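Local atomic coordinates of CRISPR-associated protein, Cse2 family (Meiothermus ruber, PDB entry 3WA8), a protein that probably binds the guide crRNA and stabilises the R-loop as the small Cse2 (CasB) subunit of a type I-E CRISPR surveillance complex. Residues 13-18 and 44-48; 58-62 and 169-173; 113-118 and 187-191. All coordinates share one frame; numbering follows the deposited sequence.

All three contacts join helices of one all-helical chain, and their chemistry follows how far they are buried. Contact 3 is the buried one: helix 109-119 meets helix 178-197 through apolar groups, with no hydrogen bond between the segments themselves. Contacts 1 and 2 are partly buried and mix apolar packing with polar bonds, contact 1 through an aromatic cluster and a weak tyrosine bond, contact 2 through an indole N-H given to a backbone carbonyl. These two are neighbours, because helices 43-49 and 59-72 are consecutive and E46 forms a salt bridge with R62. Contact 3 lies across the chain's centre from both, its nearest atoms about 8 Å from those of contact 2.

Contact 1: residues 13-18 and 44-48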
ATOM      1  N   ALA A  13      -1.152  -5.921  12.870  1.00 64.31           N
ATOM      2  CA  ALA A  13      -0.198  -6.707  13.616  1.00 65.38           C
ATOM      3  C   ALA A  13       1.025  -6.970  12.749  1.00 61.50           C
ATOM      4  O   ALA A  13       2.157  -6.942  13.230  1.00 61.70           O
ATOM      5  CB  ALA A  13      -0.813  -7.994  14.059  1.00 68.67           C
ATOM      6  N   PHE A  14       0.801  -7.194  11.464  1.00 58.51           N
ATOM      7  CA  PHE A  14       1.888  -7.557  10.609  1.00 55.58           C
ATOM      8  C   PHE A  14       2.876  -6.404  10.494  1.00 54.41           C
ATOM      9  O   PHE A  14       4.098  -6.583  10.644  1.00 54.40           O
ATOM     10  CB  PHE A  14       1.355  -7.970   9.242  1.00 53.32           C
ATOM     11  CG  PHE A  14       2.432  -8.255   8.234  1.00 50.26           C
ATOM     12  CD1 PHE A  14       3.295  -9.349   8.400  1.00 50.70           C
ATOM     13  CD2 PHE A  14       2.596  -7.422   7.125  1.00 45.42           C
ATOM     14  CE1 PHE A  14       4.311  -9.608   7.464  1.00 48.09           C
ATOM     15  CE2 PHE A  14       3.587  -7.678   6.193  1.00 44.51           C
ATOM     16  CZ  PHE A  14       4.451  -8.775   6.359  1.00 45.33           C
ATOM     17  N   VAL A  15       2.344  -5.220  10.226  1.00 54.19           N
ATOM     18  CA  VAL A  15       3.162  -4.038  10.044  1.00 53.02           C
ATOM     19  C   VAL A  15       3.912  -3.682  11.329  1.00 55.57           C
ATOM     20  O   VAL A  15       5.109  -3.471  11.284  1.00 55.56           O
ATOM     21  CB  VAL A  15       2.298  -2.877   9.518  1.00 53.21           C
ATOM     22  CG1 VAL A  15       3.003  -1.519   9.683  1.00 53.14           C
ATOM     23  CG2 VAL A  15       1.927  -3.161   8.049  1.00 49.91           C
ATOM     24  N   ARG A  16       3.230  -3.647  12.462  1.00 58.60           N
ATOM     25  CA  ARG A  16       3.900  -3.496  13.746  1.00 62.84           C
ATOM     26  C   ARG A  16       5.102  -4.447  13.893  1.00 61.42           C
ATOM     27  O   ARG A  16       6.173  -4.043  14.346  1.00 62.62           O
ATOM     28  CB  ARG A  16       2.894  -3.712  14.880  1.00 66.95           C
ATOM     29  CG  ARG A  16       3.453  -3.668  16.316  1.00 73.18           C
ATOM     30  CD  ARG A  16       2.312  -3.375  17.348  1.00 79.70           C
ATOM     31  NE  ARG A  16       1.263  -2.543  16.715  1.00 86.15           N
ATOM     32  CZ  ARG A  16       0.117  -2.135  17.277  1.00 91.01           C
ATOM     33  NH1 ARG A  16      -0.185  -2.461  18.543  1.00 96.95           N
ATOM     34  NH2 ARG A  16      -0.735  -1.393  16.555  1.00 88.65           N
ATOM     35  N   TYR A  17       4.923  -5.700  13.492  1.00 59.72           N
ATOM     36  CA  TYR A  17       5.924  -6.740  13.663  1.00 59.24           C
ATOM     37  C   TYR A  17       7.134  -6.427  12.804  1.00 55.91           C
ATOM     38  O   TYR A  17       8.271  -6.523  13.275  1.00 56.17           O
ATOM     39  CB  TYR A  17       5.266  -8.065  13.294  1.00 60.28           C
ATOM     40  CG  TYR A  17       6.058  -9.361  13.301  1.00 61.29           C
ATOM     41  CD1 TYR A  17       6.115 -10.191  14.425  1.00 65.62           C
ATOM     42  CD2 TYR A  17       6.645  -9.815  12.124  1.00 59.37           C
ATOM     43  CE1 TYR A  17       6.824 -11.436  14.375  1.00 68.55           C
ATOM     44  CE2 TYR A  17       7.331 -11.015  12.045  1.00 60.50           C
ATOM     45  CZ  TYR A  17       7.434 -11.832  13.152  1.00 66.17           C
ATOM     46  OH  TYR A  17       8.141 -13.032  12.980  1.00 66.79           O
ATOM     47  N   LEU A  18       6.894  -6.025  11.553  1.00 52.44           N
ATOM     48  CA  LEU A  18       7.979  -5.621  10.673  1.00 49.91           C
ATOM     49  C   LEU A  18       8.750  -4.451  11.287  1.00 51.69           C
ATOM     50  O   LEU A  18       9.982  -4.451  11.263  1.00 52.26           O
ATOM     51  CB  LEU A  18       7.478  -5.206   9.303  1.00 47.16           C
ATOM     52  CG  LEU A  18       6.831  -6.136   8.284  1.00 46.22           C
ATOM     53  CD1 LEU A  18       6.193  -5.289   7.192  1.00 45.23           C
ATOM     54  CD2 LEU A  18       7.820  -7.011   7.627  1.00 46.13           C
ATOM     55  N   LEU A  44      11.428 -14.029   8.839  1.00 51.48           N
ATOM     56  CA  LEU A  44      10.508 -13.102   9.487  1.00 52.17           C
ATOM     57  C   LEU A  44       9.062 -13.142   8.946  1.00 51.99           C
ATOM     58  O   LEU A  44       8.091 -13.357   9.702  1.00 54.54           O
ATOM     59  CB  LEU A  44      11.050 -11.679   9.355  1.00 50.45           C
ATOM     60  CG  LEU A  44      10.511 -10.720  10.417  1.00 52.92           C
ATOM     61  CD1 LEU A  44      10.781 -11.272  11.843  1.00 56.71           C
ATOM     62  CD2 LEU A  44      11.104  -9.336  10.242  1.00 53.13           C
ATOM     63  N   VAL A  45       8.931 -12.936   7.640  1.00 49.82           N
ATOM     64  CA  VAL A  45       7.628 -12.904   6.981  1.00 48.84           C
ATOM     65  C   VAL A  45       7.005 -14.277   6.971  1.00 51.83           C
ATOM     66  O   VAL A  45       5.848 -14.427   7.371  1.00 53.79           O
ATOM     67  CB  VAL A  45       7.777 -12.408   5.557  1.00 46.55           C
ATOM     68  CG1 VAL A  45       6.499 -12.622   4.781  1.00 45.54           C
ATOM     69  CG2 VAL A  45       8.222 -10.932   5.574  1.00 42.83           C
ATOM     70  N   GLU A  46       7.791 -15.273   6.551  1.00 52.63           N
ATOM     71  CA  GLU A  46       7.371 -16.673   6.545  1.00 56.18           C
ATOM     72  C   GLU A  46       6.817 -17.110   7.900  1.00 60.23           C
ATOM     73  O   GLU A  46       5.796 -17.809   7.979  1.00 63.43           O
ATOM     74  CB  GLU A  46       8.544 -17.567   6.176  1.00 56.81           C
ATOM     75  CG  GLU A  46       8.999 -17.426   4.750  1.00 53.76           C
ATOM     76  CD  GLU A  46       7.943 -17.826   3.759  1.00 52.76           C
ATOM     77  OE1 GLU A  46       7.160 -18.741   4.077  1.00 57.77           O
ATOM     78  OE2 GLU A  46       7.891 -17.233   2.663  1.00 47.84           O
ATOM     79  N   GLY A  47       7.517 -16.701   8.953  1.00 60.32           N
ATOM     80  CA  GLY A  47       7.085 -16.927  10.303  1.00 64.58           C
ATOM     81  C   GLY A  47       5.686 -16.403  10.510  1.00 66.41           C
ATOM     82  O   GLY A  47       4.824 -17.100  11.069  1.00 70.52           O
ATOM     83  N   PHE A  48       5.446 -15.176  10.054  1.00 63.89           N
ATOM     84  CA  PHE A  48       4.169 -14.535  10.326  1.00 65.31           C
ATOM     85  C   PHE A  48       3.084 -15.234   9.533  1.00 68.02           C
ATOM     86  O   PHE A  48       2.032 -15.568  10.085  1.00 71.68           O
ATOM     87  CB  PHE A  48       4.236 -13.049  10.021  1.00 61.26           C
ATOM     88  CG  PHE A  48       3.046 -12.284  10.483  1.00 62.05           C
ATOM     89  CD1 PHE A  48       3.050 -11.650  11.718  1.00 62.93           C
ATOM     90  CD2 PHE A  48       1.917 -12.177   9.680  1.00 63.19           C
ATOM     91  CE1 PHE A  48       1.945 -10.929  12.162  1.00 62.82           C
ATOM     92  CE2 PHE A  48       0.792 -11.458  10.120  1.00 64.21           C
ATOM     93  CZ  PHE A  48       0.813 -10.834  11.364  1.00 64.03           C
TER
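The carbonyl oxygen of L44 takes two donors: the hydroxyl of Y17, from the other helix, makes a weak hydrogen bond to it, OH to O 3.3 Å, and the backbone N of F48, one turn on in its own helix, lies 3.2 Å from the same L44 O. The oxygen sits at the edge of the tyrosine ring, near its plane. L44 also brings its CD1 branch up from the side of that ring away from F48, near the hydroxyl end and 3.5 Å from Y17 CE2, the two side chains pointing opposite ways as they pass. R51 adds a weak hydrogen bond to the Y17 hydroxyl.

F48 has the largest share of the buried surface, its ring pushed between Y17 and F14 so that the three form an aromatic cluster. F14 turns an edge to one face of F48, its CD1 standing 3.4 Å from F48 CD2, with the planes at 61°. F48 in turn presents its own edge to a face of Y17, F48 CD1 lying 4.1 Å from Y17 CD2 and offset toward the rim. Both are T-shaped contacts. With CG anti to the backbone N (chi1 -170°), F48 extends across to helix 10-21, where its CZ also meets the CB of A13 at 4.2 Å.

This is a near-antiparallel helix pair within the all-helical Cse2 fold: the axes of the two short segments run at 151° and come no closer than 11.1 Å, a spacing filled by rings rather than by small residues. Deeper in, V45 CG2 touches the edge of the F14 ring, 4.4 Å from CZ, and also meets L18 CD2. Helix 59-72 lies against this side, with Y65 packing edge-to-face on F14 and W72 touching L18.

Contact 2: residues 58-62 and 169-173; sequences DRWER and LLAWN
W60 and L169 share the one hydrogen bond between these segments: the indole NE1 donates to the L169 carbonyl oxygen at 2.9 Å. The bond is bent, with an N-H...O angle of 138°, and the oxygen lies somewhat out of the indole plane. That oxygen also accepts the backbone N of W172, at 3.1 Å, and the two donors arrive from opposite faces of the carbonyl plane. On the other segment, D58 occupies the N-cap position of helix 59-72, its OD2 weakly receiving the N-H of E61.

The contact brings the start of helix 59-72 against the last residues of helix 162-170 and the residues after them, two elements far apart in the sequence of this helical fold. L141 of helix 141-154 touches W60, L169 and W172 alike, and a bound mercury ion lies about 3 Å from the W60 side chain.

Three further groups touch the indole without a hydrogen bond. The L170 oxygen lies in plane at its edge, 3.6 Å from CD1, whereas N173 brings ND2 over one face, 3.5 Å above the ring plane and offset toward the rim, its amide inclined 52° to the ring. W172 offers its CB, 3.9 Å from W60 CZ2, before its own indole leads off to stack edge-to-face with W183. With a leucine here in place of W60, the L169 oxygen would probably keep only the W172 N of its two donors, and a gap would be likely to open beneath the N173 amide and beside W172 CB. Apolar contact continues on E61, where L170 CD2 rests 3.6 Å from the E61 CA. E61 holds CG anti to the backbone N (chi1 -173°), which lays its methylene beside that methyl.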
ATOM      1  N   ASP A  58      -2.975 -19.545  -0.534  1.00108.27           N
ATOM      2  CA  ASP A  58      -3.416 -18.355  -1.192  1.00102.01           C
ATOM      3  C   ASP A  58      -2.177 -17.641  -1.680  1.00 94.88           C
ATOM      4  O   ASP A  58      -1.511 -16.881  -0.954  1.00 90.26           O
ATOM      5  CB  ASP A  58      -4.300 -17.495  -0.298  1.00100.84           C
ATOM      6  CG  ASP A  58      -5.384 -16.808  -1.087  1.00100.71           C
ATOM      7  OD1 ASP A  58      -6.347 -17.494  -1.484  1.00106.91           O
ATOM      8  OD2 ASP A  58      -5.268 -15.600  -1.348  1.00 95.91           O
ATOM      9  N   ARG A  59      -1.867 -17.945  -2.931  1.00 93.52           N
ATOM     10  CA  ARG A  59      -0.697 -17.419  -3.567  1.00 87.99           C
ATOM     11  C   ARG A  59      -0.789 -15.900  -3.563  1.00 80.95           C
ATOM     12  O   ARG A  59       0.228 -15.204  -3.467  1.00 77.18           O
ATOM     13  CB  ARG A  59      -0.533 -18.031  -4.962  1.00 91.58           C
ATOM     14  CG  ARG A  59      -0.387 -19.566  -4.905  1.00 98.59           C
ATOM     15  CD  ARG A  59       0.613 -20.130  -5.924  1.00102.29           C
ATOM     16  NE  ARG A  59      -0.040 -21.085  -6.825  1.00109.36           N
ATOM     17  CZ  ARG A  59      -0.761 -20.735  -7.898  1.00110.87           C
ATOM     18  NH1 ARG A  59      -0.917 -19.454  -8.219  1.00106.25           N
ATOM     19  NH2 ARG A  59      -1.331 -21.662  -8.657  1.00117.03           N
ATOM     20  N   TRP A  60      -2.022 -15.403  -3.590  1.00 78.85           N
ATOM     21  CA  TRP A  60      -2.288 -13.971  -3.497  1.00 72.54           C
ATOM     22  C   TRP A  60      -1.828 -13.375  -2.178  1.00 68.21           C
ATOM     23  O   TRP A  60      -1.071 -12.409  -2.151  1.00 63.97           O
ATOM     24  CB  TRP A  60      -3.769 -13.685  -3.708  1.00 73.95           C
ATOM     25  CG  TRP A  60      -4.067 -12.254  -3.923  1.00 70.15           C
ATOM     26  CD1 TRP A  60      -5.002 -11.507  -3.273  1.00 69.42           C
ATOM     27  CD2 TRP A  60      -3.416 -11.370  -4.845  1.00 67.31           C
ATOM     28  NE1 TRP A  60      -4.983 -10.207  -3.736  1.00 65.44           N
ATOM     29  CE2 TRP A  60      -4.022 -10.100  -4.705  1.00 64.04           C
ATOM     30  CE3 TRP A  60      -2.381 -11.529  -5.777  1.00 65.82           C
ATOM     31  CZ2 TRP A  60      -3.641  -9.004  -5.467  1.00 61.34           C
ATOM     32  CZ3 TRP A  60      -1.994 -10.443  -6.523  1.00 63.87           C
ATOM     33  CH2 TRP A  60      -2.635  -9.195  -6.380  1.00 62.16           C
ATOM     34  N   GLU A  61      -2.278 -13.974  -1.086  1.00 69.25           N
ATOM     35  CA  GLU A  61      -1.911 -13.503   0.224  1.00 66.33           C
ATOM     36  C   GLU A  61      -0.405 -13.338   0.273  1.00 61.95           C
ATOM     37  O   GLU A  61       0.089 -12.259   0.570  1.00 58.46           O
ATOM     38  CB  GLU A  61      -2.409 -14.468   1.295  1.00 70.88           C
ATOM     39  CG  GLU A  61      -2.207 -13.948   2.711  1.00 72.15           C
ATOM     40  CD  GLU A  61      -3.202 -14.532   3.735  1.00 80.41           C
ATOM     41  OE1 GLU A  61      -3.054 -15.726   4.128  1.00 83.46           O
ATOM     42  OE2 GLU A  61      -4.118 -13.768   4.164  1.00 82.18           O
ATOM     43  N   ARG A  62       0.317 -14.400  -0.071  1.00 62.07           N
ATOM     44  CA  ARG A  62       1.775 -14.386  -0.003  1.00 58.51           C
ATOM     45  C   ARG A  62       2.366 -13.254  -0.865  1.00 53.69           C
ATOM     46  O   ARG A  62       3.273 -12.519  -0.424  1.00 50.51           O
ATOM     47  CB  ARG A  62       2.333 -15.781  -0.321  1.00 61.90           C
ATOM     48  CG  ARG A  62       3.624 -15.870  -1.145  1.00 62.39           C
ATOM     49  CD  ARG A  62       4.087 -17.347  -1.310  1.00 65.59           C
ATOM     50  NE  ARG A  62       4.530 -17.867  -0.028  1.00 65.38           N
ATOM     51  CZ  ARG A  62       5.790 -17.877   0.398  1.00 63.03           C
ATOM     52  NH1 ARG A  62       6.779 -17.447  -0.371  1.00 58.75           N
ATOM     53  NH2 ARG A  62       6.055 -18.349   1.611  1.00 63.40           N
ATOM     54  N   LEU A 169      -5.044  -4.552  -0.805  1.00 45.56           N
ATOM     55  CA  LEU A 169      -4.502  -5.505  -1.755  1.00 44.07           C
ATOM     56  C   LEU A 169      -5.070  -6.898  -1.547  1.00 46.74           C
ATOM     57  O   LEU A 169      -5.380  -7.574  -2.519  1.00 48.89           O
ATOM     58  CB  LEU A 169      -2.995  -5.552  -1.694  1.00 41.55           C
ATOM     59  CG  LEU A 169      -2.312  -4.246  -2.087  1.00 40.07           C
ATOM     60  CD1 LEU A 169      -0.805  -4.411  -1.974  1.00 38.49           C
ATOM     61  CD2 LEU A 169      -2.702  -3.834  -3.504  1.00 40.74           C
ATOM     62  N   LEU A 170      -5.254  -7.342  -0.303  1.00 47.47           N
ATOM     63  CA  LEU A 170      -5.725  -8.697  -0.116  1.00 50.11           C
ATOM     64  C   LEU A 170      -7.076  -8.883  -0.749  1.00 53.03           C
ATOM     65  O   LEU A 170      -7.420  -9.985  -1.139  1.00 55.77           O
ATOM     66  CB  LEU A 170      -5.750  -9.095   1.348  1.00 51.72           C
ATOM     67  CG  LEU A 170      -4.386  -9.418   1.975  1.00 51.50           C
ATOM     68  CD1 LEU A 170      -4.407  -9.137   3.475  1.00 53.28           C
ATOM     69  CD2 LEU A 170      -3.873 -10.836   1.673  1.00 50.26           C
ATOM     70  N   ALA A 171      -7.838  -7.800  -0.885  1.00 53.16           N
ATOM     71  CA  ALA A 171      -9.231  -7.916  -1.333  1.00 56.87           C
ATOM     72  C   ALA A 171      -9.455  -7.438  -2.761  1.00 56.19           C
ATOM     73  O   ALA A 171     -10.593  -7.355  -3.237  1.00 58.62           O
ATOM     74  CB  ALA A 171     -10.165  -7.232  -0.366  1.00 58.13           C
ATOM     75  N   TRP A 172      -8.348  -7.182  -3.439  1.00 53.53           N
ATOM     76  CA  TRP A 172      -8.337  -6.815  -4.842  1.00 54.33           C
ATOM     77  C   TRP A 172      -9.232  -7.626  -5.778  1.00 59.41           C
ATOM     78  O   TRP A 172      -9.867  -7.035  -6.630  1.00 61.14           O
ATOM     79  CB  TRP A 172      -6.910  -6.841  -5.369  1.00 51.72           C
ATOM     80  CG  TRP A 172      -6.726  -6.024  -6.565  1.00 49.82           C
ATOM     81  CD1 TRP A 172      -6.616  -6.463  -7.850  1.00 52.03           C
ATOM     82  CD2 TRP A 172      -6.639  -4.611  -6.611  1.00 47.49           C
ATOM     83  NE1 TRP A 172      -6.451  -5.403  -8.704  1.00 51.02           N
ATOM     84  CE2 TRP A 172      -6.448  -4.249  -7.967  1.00 49.02           C
ATOM     85  CE3 TRP A 172      -6.692  -3.603  -5.638  1.00 46.01           C
ATOM     86  CZ2 TRP A 172      -6.330  -2.917  -8.377  1.00 48.46           C
ATOM     87  CZ3 TRP A 172      -6.571  -2.267  -6.042  1.00 45.88           C
ATOM     88  CH2 TRP A 172      -6.405  -1.940  -7.401  1.00 47.34           C
ATOM     89  N   ASN A 173      -9.289  -8.953  -5.643  1.00 63.84           N
ATOM     90  CA  ASN A 173     -10.063  -9.795  -6.570  1.00 69.26           C
ATOM     91  C   ASN A 173     -11.462 -10.078  -6.099  1.00 73.72           C
ATOM     92  O   ASN A 173     -12.041 -11.069  -6.519  1.00 78.86           O
ATOM     93  CB  ASN A 173      -9.357 -11.136  -6.834  1.00 71.78           C
ATOM     94  CG  ASN A 173      -7.894 -10.954  -7.186  1.00 71.73           C
ATOM     95  OD1 ASN A 173      -7.580 -10.271  -8.168  1.00 74.38           O
ATOM     96  ND2 ASN A 173      -6.979 -11.526  -6.368  1.00 70.55           N
TER

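Contact 3: residues 113-118 and 187-191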
ATOM      1  N   ILE A 113      -2.956   8.954  -3.244  1.00 48.04           N
ATOM      2  CA  ILE A 113      -2.738   9.269  -4.642  1.00 48.52           C
ATOM      3  C   ILE A 113      -3.319  10.643  -4.997  1.00 52.21           C
ATOM      4  O   ILE A 113      -2.703  11.418  -5.762  1.00 54.52           O
ATOM      5  CB  ILE A 113      -3.247   8.148  -5.567  1.00 46.29           C
ATOM      6  CG1 ILE A 113      -2.323   6.942  -5.472  1.00 43.96           C
ATOM      7  CG2 ILE A 113      -3.285   8.591  -7.045  1.00 47.30           C
ATOM      8  CD1 ILE A 113      -3.003   5.644  -5.792  1.00 43.42           C
ATOM      9  N   ALA A 114      -4.481  10.960  -4.431  1.00 52.77           N
ATOM     10  CA  ALA A 114      -5.086  12.252  -4.694  1.00 56.37           C
ATOM     11  C   ALA A 114      -4.176  13.348  -4.183  1.00 60.38           C
ATOM     12  O   ALA A 114      -4.008  14.381  -4.835  1.00 64.41           O
ATOM     13  CB  ALA A 114      -6.422  12.351  -4.048  1.00 57.07           C
ATOM     14  N   GLN A 115      -3.572  13.119  -3.022  1.00 60.56           N
ATOM     15  CA  GLN A 115      -2.685  14.103  -2.418  1.00 64.34           C
ATOM     16  C   GLN A 115      -1.511  14.369  -3.353  1.00 65.75           C
ATOM     17  O   GLN A 115      -1.077  15.519  -3.515  1.00 70.53           O
ATOM     18  CB  GLN A 115      -2.200  13.622  -1.049  1.00 63.71           C
ATOM     19  CG  GLN A 115      -3.183  13.866   0.056  1.00 65.01           C
ATOM     20  CD  GLN A 115      -2.741  13.288   1.372  1.00 64.45           C
ATOM     21  OE1 GLN A 115      -2.367  12.128   1.457  1.00 62.83           O
ATOM     22  NE2 GLN A 115      -2.820  14.087   2.416  1.00 69.44           N
ATOM     23  N   LEU A 116      -1.013  13.294  -3.969  1.00 62.12           N
ATOM     24  CA  LEU A 116       0.069  13.377  -4.925  1.00 63.06           C
ATOM     25  C   LEU A 116      -0.406  14.154  -6.158  1.00 66.14           C
ATOM     26  O   LEU A 116       0.259  15.103  -6.614  1.00 70.95           O
ATOM     27  CB  LEU A 116       0.517  11.979  -5.287  1.00 58.44           C
ATOM     28  CG  LEU A 116       1.345  11.854  -6.542  1.00 59.30           C
ATOM     29  CD1 LEU A 116       2.728  12.447  -6.317  1.00 62.57           C
ATOM     30  CD2 LEU A 116       1.423  10.419  -6.930  1.00 53.71           C
ATOM     31  N   TYR A 117      -1.574  13.775  -6.665  1.00 63.69           N
ATOM     32  CA  TYR A 117      -2.198  14.460  -7.778  1.00 65.88           C
ATOM     33  C   TYR A 117      -2.247  15.964  -7.561  1.00 71.70           C
ATOM     34  O   TYR A 117      -1.831  16.730  -8.430  1.00 75.95           O
ATOM     35  CB  TYR A 117      -3.590  13.895  -7.946  1.00 63.04           C
ATOM     36  CG  TYR A 117      -4.464  14.558  -8.965  1.00 65.27           C
ATOM     37  CD1 TYR A 117      -4.163  14.493 -10.314  1.00 66.47           C
ATOM     38  CD2 TYR A 117      -5.622  15.203  -8.582  1.00 66.50           C
ATOM     39  CE1 TYR A 117      -4.979  15.075 -11.253  1.00 68.70           C
ATOM     40  CE2 TYR A 117      -6.447  15.801  -9.514  1.00 69.67           C
ATOM     41  CZ  TYR A 117      -6.123  15.730 -10.852  1.00 70.15           C
ATOM     42  OH  TYR A 117      -6.939  16.312 -11.790  1.00 71.65           O
ATOM     43  N   LEU A 118      -2.732  16.391  -6.397  1.00 72.92           N
ATOM     44  CA  LEU A 118      -2.889  17.822  -6.104  1.00 78.83           C
ATOM     45  C   LEU A 118      -1.549  18.515  -5.916  1.00 83.64           C
ATOM     46  O   LEU A 118      -1.393  19.680  -6.270  1.00 89.45           O
ATOM     47  CB  LEU A 118      -3.764  18.039  -4.870  1.00 78.88           C
ATOM     48  CG  LEU A 118      -5.245  17.648  -4.950  1.00 76.44           C
ATOM     49  CD1 LEU A 118      -5.746  17.212  -3.592  1.00 75.06           C
ATOM     50  CD2 LEU A 118      -6.131  18.754  -5.508  1.00 78.91           C
ATOM     51  N   PHE A 187     -10.233   9.057  -3.942  1.00 53.75           N
ATOM     52  CA  PHE A 187      -9.543   9.994  -4.809  1.00 55.00           C
ATOM     53  C   PHE A 187     -10.426  11.196  -5.144  1.00 58.94           C
ATOM     54  O   PHE A 187     -10.054  12.345  -4.890  1.00 61.71           O
ATOM     55  CB  PHE A 187      -9.124   9.298  -6.093  1.00 53.29           C
ATOM     56  CG  PHE A 187      -8.370  10.182  -7.052  1.00 54.30           C
ATOM     57  CD1 PHE A 187      -6.971  10.226  -7.026  1.00 54.00           C
ATOM     58  CD2 PHE A 187      -9.045  10.945  -7.992  1.00 55.71           C
ATOM     59  CE1 PHE A 187      -6.250  11.040  -7.899  1.00 55.58           C
ATOM     60  CE2 PHE A 187      -8.323  11.766  -8.883  1.00 59.50           C
ATOM     61  CZ  PHE A 187      -6.923  11.817  -8.830  1.00 58.29           C
ATOM     62  N   TYR A 188     -11.598  10.958  -5.710  1.00 59.80           N
ATOM     63  CA  TYR A 188     -12.374  12.098  -6.165  1.00 63.45           C
ATOM     64  C   TYR A 188     -12.976  12.893  -5.029  1.00 67.10           C
ATOM     65  O   TYR A 188     -13.208  14.082  -5.154  1.00 70.23           O
ATOM     66  CB  TYR A 188     -13.380  11.689  -7.235  1.00 63.47           C
ATOM     67  CG  TYR A 188     -12.660  11.357  -8.532  1.00 62.58           C
ATOM     68  CD1 TYR A 188     -12.117  12.372  -9.315  1.00 63.96           C
ATOM     69  CD2 TYR A 188     -12.475  10.029  -8.949  1.00 60.46           C
ATOM     70  CE1 TYR A 188     -11.437  12.095 -10.486  1.00 63.81           C
ATOM     71  CE2 TYR A 188     -11.786   9.734 -10.136  1.00 59.38           C
ATOM     72  CZ  TYR A 188     -11.268  10.783 -10.896  1.00 61.63           C
ATOM     73  OH  TYR A 188     -10.574  10.555 -12.066  1.00 61.45           O
ATOM     74  N   ARG A 189     -13.158  12.240  -3.891  1.00 67.75           N
ATOM     75  CA  ARG A 189     -13.610  12.905  -2.682  1.00 72.21           C
ATOM     76  C   ARG A 189     -12.573  13.898  -2.132  1.00 74.14           C
ATOM     77  O   ARG A 189     -12.931  15.005  -1.721  1.00 78.89           O
ATOM     78  CB  ARG A 189     -13.944  11.873  -1.627  1.00 71.92           C
ATOM     79  CG  ARG A 189     -14.924  12.365  -0.627  1.00 79.31           C
ATOM     80  CD  ARG A 189     -15.377  11.255   0.276  1.00 83.78           C
ATOM     81  NE  ARG A 189     -16.787  11.427   0.585  1.00 91.32           N
ATOM     82  CZ  ARG A 189     -17.347  11.141   1.753  1.00 96.50           C
ATOM     83  NH1 ARG A 189     -16.608  10.658   2.756  1.00 95.25           N
ATOM     84  NH2 ARG A 189     -18.657  11.356   1.911  1.00101.90           N
ATOM     85  N   THR A 190     -11.301  13.504  -2.138  1.00 71.29           N
ATOM     86  CA  THR A 190     -10.198  14.366  -1.742  1.00 73.22           C
ATOM     87  C   THR A 190     -10.020  15.568  -2.664  1.00 75.88           C
ATOM     88  O   THR A 190      -9.903  16.688  -2.201  1.00 80.37           O
ATOM     89  CB  THR A 190      -8.891  13.582  -1.736  1.00 70.07           C
ATOM     90  OG1 THR A 190      -8.975  12.509  -0.794  1.00 69.12           O
ATOM     91  CG2 THR A 190      -7.734  14.465  -1.362  1.00 72.88           C
ATOM     92  N   VAL A 191      -9.978  15.331  -3.966  1.00 74.51           N
ATOM     93  CA  VAL A 191      -9.875  16.405  -4.960  1.00 77.93           C
ATOM     94  C   VAL A 191     -10.983  17.469  -4.785  1.00 83.32           C
ATOM     95  O   VAL A 191     -10.725  18.679  -4.706  1.00 87.27           O
ATOM     96  CB  VAL A 191      -9.917  15.812  -6.384  1.00 75.10           C
ATOM     97  CG1 VAL A 191     -10.023  16.898  -7.416  1.00 78.83           C
ATOM     98  CG2 VAL A 191      -8.698  14.979  -6.639  1.00 70.61           C
TER
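F187 and A114 bring the helices together: their CA atoms are 5.0 Å apart, a closeness the alanine's small side chain permits. A chi1 of -179° sets the F187 ring anti to the backbone N and carries it toward A114, so that CE1 reaches the A114 CA at 3.6 Å. The same CE1 meets I113 CG2 at 3.9 Å.

At its far end the phenylalanine pushes CZ over one face of Y117, 3.6 Å above the plane and nearer the rim than the centre. V191 approaches the tyrosine as well, its CG2 lying 3.6 Å from Y117 CD2, so that Y117 takes one residue from each of two successive turns of helix 178-197.

On the other flank of A114 stands T190. Its OG1 lies beside the backbone N (chi1 -61°), which leaves the methyl CG2 anti to that nitrogen and turned toward helix 109-119. There T190 CB sits 3.6 Å from A114 CB, and CG2 meets L118 CD1 at 4.1 Å. The hydroxyl bonds instead to H111, earlier on helix 109-119, and to the A186 carbonyl in its own helix.

The segment axes cross at 43°, with F130 of helix 124-135 stacking on F187 and I126 touching Y117. Between the segments the contact is apolar, a fit of rings and methyls around A114; the T190 hydroxyl finds its partners just beyond them, and through its bond to H111 the two helices are tied by a polar link as well as by burial.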